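Long-range contact in putative acetyltransferase (Streptococcus mutans, PDB 4E2A), which probably transfers acyl groups as a member of the GNAT acetyltransferase family, although its substrate is not established: residues L122-I128 with S157-W163. Sequence-based numbering, arbitrary orientation.
Sequences LEDAFEI and SGLSWVW
The indole of W163 lies against the side chain of E127 where the parallel strands 125-133 and 161-167 begin to pair. E127 CG stands over one face, 4.0 Å from the centroid of the W163 six-membered ring and 24° off its normal, a CH-pi contact. Beyond CG the E127 chain runs extended, which carries the carboxylate above the ring plane and just past the CZ2-CH2 rim, E127 CD 3.6 Å from W163 CZ2 and the two planes 18° apart. W163 takes chi1 70°, with CG between backbone N and carbonyl carbon; this swings the ring back across strand 125-128, where CD1 comes 3.9 Å from A125 CB. L122 extends the same face, its CD1 3.9 Å from W161 CB, the two side chains crossing at about a right angle. On the reverse face, V162 CG2 touches both I128 CD1, at 3.5 Å, and F126 CD2, while L159 CD1 meets the edge of the F126 ring; helix 142-157 packs here through A154. The parallel register follows from the backbone hydrogen bonds F126 N to W161 O (2.8 Å), W163 N to F126 O (2.9 Å) and I128 N to W163 O (3.1 Å). The two strands and helix 142-157 form the beta-alpha-beta crossover of the GNAT fold. Chemically, hydrogen bonds from T118 to E127 OE2 and from W163 NE1 to Q117 satisfy these buried polar ends and probably fix how carboxylate and indole are turned.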
ATOM      1  N   LEU B 122      13.713  -9.422   1.145  1.00 38.32           N
ATOM      2  CA  LEU B 122      14.732 -10.430   1.406  1.00 36.21           C
ATOM      3  C   LEU B 122      15.627 -10.593   0.201  1.00 42.77           C
ATOM      4  O   LEU B 122      15.252 -10.240  -0.912  1.00 44.31           O
ATOM      5  CB  LEU B 122      14.086 -11.789   1.716  1.00 37.53           C
ATOM      6  CG  LEU B 122      13.186 -11.880   2.940  1.00 32.52           C
ATOM      7  CD1 LEU B 122      12.434 -13.225   2.961  1.00 28.68           C
ATOM      8  CD2 LEU B 122      14.037 -11.671   4.218  1.00 36.45           C
ATOM      9  N   GLU B 123      16.806 -11.157   0.417  1.00 43.02           N
ATOM     10  CA  GLU B 123      17.683 -11.478  -0.689  1.00 46.40           C
ATOM     11  C   GLU B 123      17.444 -12.921  -1.142  1.00 45.69           C
ATOM     12  O   GLU B 123      17.118 -13.787  -0.329  1.00 30.88           O
ATOM     13  CB  GLU B 123      19.144 -11.276  -0.277  1.00 55.10           C
ATOM     14  CG  GLU B 123      19.500  -9.830   0.059  1.00 64.64           C
ATOM     15  CD  GLU B 123      20.797  -9.708   0.853  1.00 78.52           C
ATOM     16  OE1 GLU B 123      20.934  -8.730   1.626  1.00 68.51           O
ATOM     17  OE2 GLU B 123      21.678 -10.589   0.706  1.00 71.06           O
ATOM     18  N   ASP B 124      17.608 -13.184  -2.437  1.00 32.35           N
ATOM     19  CA  ASP B 124      17.493 -14.549  -2.934  1.00 35.02           C
ATOM     20  C   ASP B 124      16.175 -15.180  -2.531  1.00 31.33           C
ATOM     21  O   ASP B 124      16.157 -16.338  -2.065  1.00 26.01           O
ATOM     22  CB  ASP B 124      18.626 -15.421  -2.387  1.00 39.92           C
ATOM     23  CG  ASP B 124      19.840 -15.412  -3.273  1.00 56.59           C
ATOM     24  OD1 ASP B 124      20.970 -15.398  -2.732  1.00 69.40           O
ATOM     25  OD2 ASP B 124      19.659 -15.415  -4.509  1.00 53.89           O
ATOM     26  N   ALA B 125      15.094 -14.419  -2.722  1.00 28.18           N
ATOM     27  CA  ALA B 125      13.759 -14.788  -2.244  1.00 28.77           C
ATOM     28  C   ALA B 125      12.732 -15.012  -3.363  1.00 28.18           C
ATOM     29  O   ALA B 125      12.895 -14.513  -4.480  1.00 27.41           O
ATOM     30  CB  ALA B 125      13.248 -13.751  -1.262  1.00 27.37           C
ATOM     31  N   PHE B 126      11.669 -15.746  -3.009  1.00 23.10           N
ATOM     32  CA  PHE B 126      10.583 -16.192  -3.885  1.00 22.49           C
ATOM     33  C   PHE B 126       9.258 -15.882  -3.148  1.00 24.56           C
ATOM     34  O   PHE B 126       9.083 -16.260  -1.992  1.00 25.07           O
ATOM     35  CB  PHE B 126      10.772 -17.709  -4.094  1.00 19.90           C
ATOM     36  CG  PHE B 126       9.775 -18.376  -5.012  1.00 26.54           C
ATOM     37  CD1 PHE B 126      10.180 -18.867  -6.257  1.00 26.44           C
ATOM     38  CD2 PHE B 126       8.480 -18.616  -4.603  1.00 24.97           C
ATOM     39  CE1 PHE B 126       9.293 -19.526  -7.103  1.00 23.32           C
ATOM     40  CE2 PHE B 126       7.571 -19.288  -5.445  1.00 24.01           C
ATOM     41  CZ  PHE B 126       7.978 -19.739  -6.692  1.00 25.47           C
ATOM     42  N   GLU B 127       8.334 -15.205  -3.826  1.00 20.39           N
ATOM     43  CA  GLU B 127       7.107 -14.700  -3.220  1.00 23.49           C
ATOM     44  C   GLU B 127       5.879 -15.473  -3.702  1.00 21.03           C
ATOM     45  O   GLU B 127       5.712 -15.690  -4.885  1.00 20.72           O
ATOM     46  CB  GLU B 127       6.915 -13.209  -3.559  1.00 24.46           C
ATOM     47  CG  GLU B 127       5.568 -12.637  -3.105  1.00 26.21           C
ATOM     48  CD  GLU B 127       5.303 -11.212  -3.611  1.00 26.41           C
ATOM     49  OE1 GLU B 127       6.077 -10.697  -4.434  1.00 23.52           O
ATOM     50  OE2 GLU B 127       4.304 -10.605  -3.184  1.00 37.02           O
ATOM     51  N   ILE B 128       5.029 -15.896  -2.778  1.00 25.59           N
ATOM     52  CA  ILE B 128       3.719 -16.415  -3.161  1.00 26.32           C
ATOM     53  C   ILE B 128       2.737 -15.254  -3.005  1.00 28.17           C
ATOM     54  O   ILE B 128       2.456 -14.817  -1.881  1.00 26.72           O
ATOM     55  CB  ILE B 128       3.310 -17.638  -2.317  1.00 22.33           C
ATOM     56  CG1 ILE B 128       4.384 -18.732  -2.422  1.00 21.53           C
ATOM     57  CG2 ILE B 128       1.965 -18.180  -2.789  1.00 26.30           C
ATOM     58  CD1 ILE B 128       4.308 -19.780  -1.281  1.00 17.51           C
ATOM     59  N   SER B 157      13.551 -23.680  -7.243  1.00 30.44           N
ATOM     60  CA  SER B 157      14.082 -22.418  -7.756  1.00 35.03           C
ATOM     61  C   SER B 157      15.538 -22.212  -7.350  1.00 30.96           C
ATOM     62  O   SER B 157      16.273 -21.446  -7.975  1.00 26.71           O
ATOM     63  CB  SER B 157      13.267 -21.245  -7.234  1.00 30.08           C
ATOM     64  OG  SER B 157      13.526 -21.018  -5.855  1.00 31.97           O
ATOM     65  N   GLY B 158      15.936 -22.882  -6.277  1.00 32.69           N
ATOM     66  CA  GLY B 158      17.283 -22.755  -5.763  1.00 37.51           C
ATOM     67  C   GLY B 158      17.503 -21.476  -4.981  1.00 35.39           C
ATOM     68  O   GLY B 158      18.622 -21.187  -4.583  1.00 30.05           O
ATOM     69  N   LEU B 159      16.440 -20.701  -4.764  1.00 35.66           N
ATOM     70  CA  LEU B 159      16.541 -19.493  -3.948  1.00 29.26           C
ATOM     71  C   LEU B 159      16.603 -19.869  -2.460  1.00 31.77           C
ATOM     72  O   LEU B 159      16.482 -21.043  -2.108  1.00 24.69           O
ATOM     73  CB  LEU B 159      15.389 -18.530  -4.261  1.00 34.96           C
ATOM     74  CG  LEU B 159      15.387 -18.075  -5.724  1.00 39.12           C
ATOM     75  CD1 LEU B 159      14.080 -17.406  -6.113  1.00 28.06           C
ATOM     76  CD2 LEU B 159      16.577 -17.152  -5.986  1.00 37.91           C
ATOM     77  N   SER B 160      16.823 -18.881  -1.595  1.00 23.10           N
ATOM     78  CA  SER B 160      17.036 -19.148  -0.177  1.00 31.41           C
ATOM     79  C   SER B 160      15.765 -19.082   0.669  1.00 29.16           C
ATOM     80  O   SER B 160      15.671 -19.768   1.675  1.00 26.73           O
ATOM     81  CB  SER B 160      18.107 -18.223   0.402  1.00 26.97           C
ATOM     82  OG  SER B 160      19.362 -18.491  -0.202  1.00 33.80           O
ATOM     83  N   TRP B 161      14.791 -18.274   0.241  1.00 25.32           N
ATOM     84  CA  TRP B 161      13.580 -18.039   1.032  1.00 27.35           C
ATOM     85  C   TRP B 161      12.311 -18.004   0.161  1.00 20.54           C
ATOM     86  O   TRP B 161      12.336 -17.579  -0.996  1.00 29.55           O
ATOM     87  CB  TRP B 161      13.694 -16.733   1.851  1.00 24.73           C
ATOM     88  CG  TRP B 161      14.916 -16.656   2.698  1.00 27.52           C
ATOM     89  CD1 TRP B 161      16.090 -16.041   2.386  1.00 37.83           C
ATOM     90  CD2 TRP B 161      15.101 -17.235   4.000  1.00 31.77           C
ATOM     91  NE1 TRP B 161      16.997 -16.195   3.414  1.00 32.54           N
ATOM     92  CE2 TRP B 161      16.415 -16.924   4.411  1.00 38.02           C
ATOM     93  CE3 TRP B 161      14.282 -17.986   4.849  1.00 31.06           C
ATOM     94  CZ2 TRP B 161      16.929 -17.341   5.642  1.00 34.70           C
ATOM     95  CZ3 TRP B 161      14.804 -18.399   6.076  1.00 34.57           C
ATOM     96  CH2 TRP B 161      16.108 -18.069   6.455  1.00 31.89           C
ATOM     97  N   VAL B 162      11.221 -18.494   0.727  1.00 22.04           N
ATOM     98  CA  VAL B 162       9.894 -18.255   0.175  1.00 23.14           C
ATOM     99  C   VAL B 162       9.147 -17.474   1.248  1.00 19.36           C
ATOM    100  O   VAL B 162       9.267 -17.765   2.443  1.00 25.23           O
ATOM    101  CB  VAL B 162       9.183 -19.584  -0.193  1.00 22.88           C
ATOM    102  CG1 VAL B 162       9.062 -20.484   1.019  1.00 26.25           C
ATOM    103  CG2 VAL B 162       7.796 -19.329  -0.809  1.00 26.03           C
ATOM    104  N   TRP B 163       8.430 -16.436   0.832  1.00 22.20           N
ATOM    105  CA  TRP B 163       7.711 -15.586   1.762  1.00 20.99           C
ATOM    106  C   TRP B 163       6.309 -15.205   1.279  1.00 25.04           C
ATOM    107  O   TRP B 163       5.979 -15.307   0.096  1.00 24.96           O
ATOM    108  CB  TRP B 163       8.525 -14.317   2.065  1.00 21.86           C
ATOM    109  CG  TRP B 163       8.624 -13.369   0.917  1.00 25.13           C
ATOM    110  CD1 TRP B 163       9.485 -13.446  -0.132  1.00 23.43           C
ATOM    111  CD2 TRP B 163       7.826 -12.196   0.699  1.00 20.57           C
ATOM    112  NE1 TRP B 163       9.293 -12.385  -0.974  1.00 23.20           N
ATOM    113  CE2 TRP B 163       8.284 -11.611  -0.498  1.00 24.17           C
ATOM    114  CE3 TRP B 163       6.786 -11.587   1.402  1.00 25.44           C
ATOM    115  CZ2 TRP B 163       7.719 -10.434  -1.015  1.00 28.14           C
ATOM    116  CZ3 TRP B 163       6.226 -10.422   0.884  1.00 29.51           C
ATOM    117  CH2 TRP B 163       6.689  -9.866  -0.314  1.00 29.52           C
TER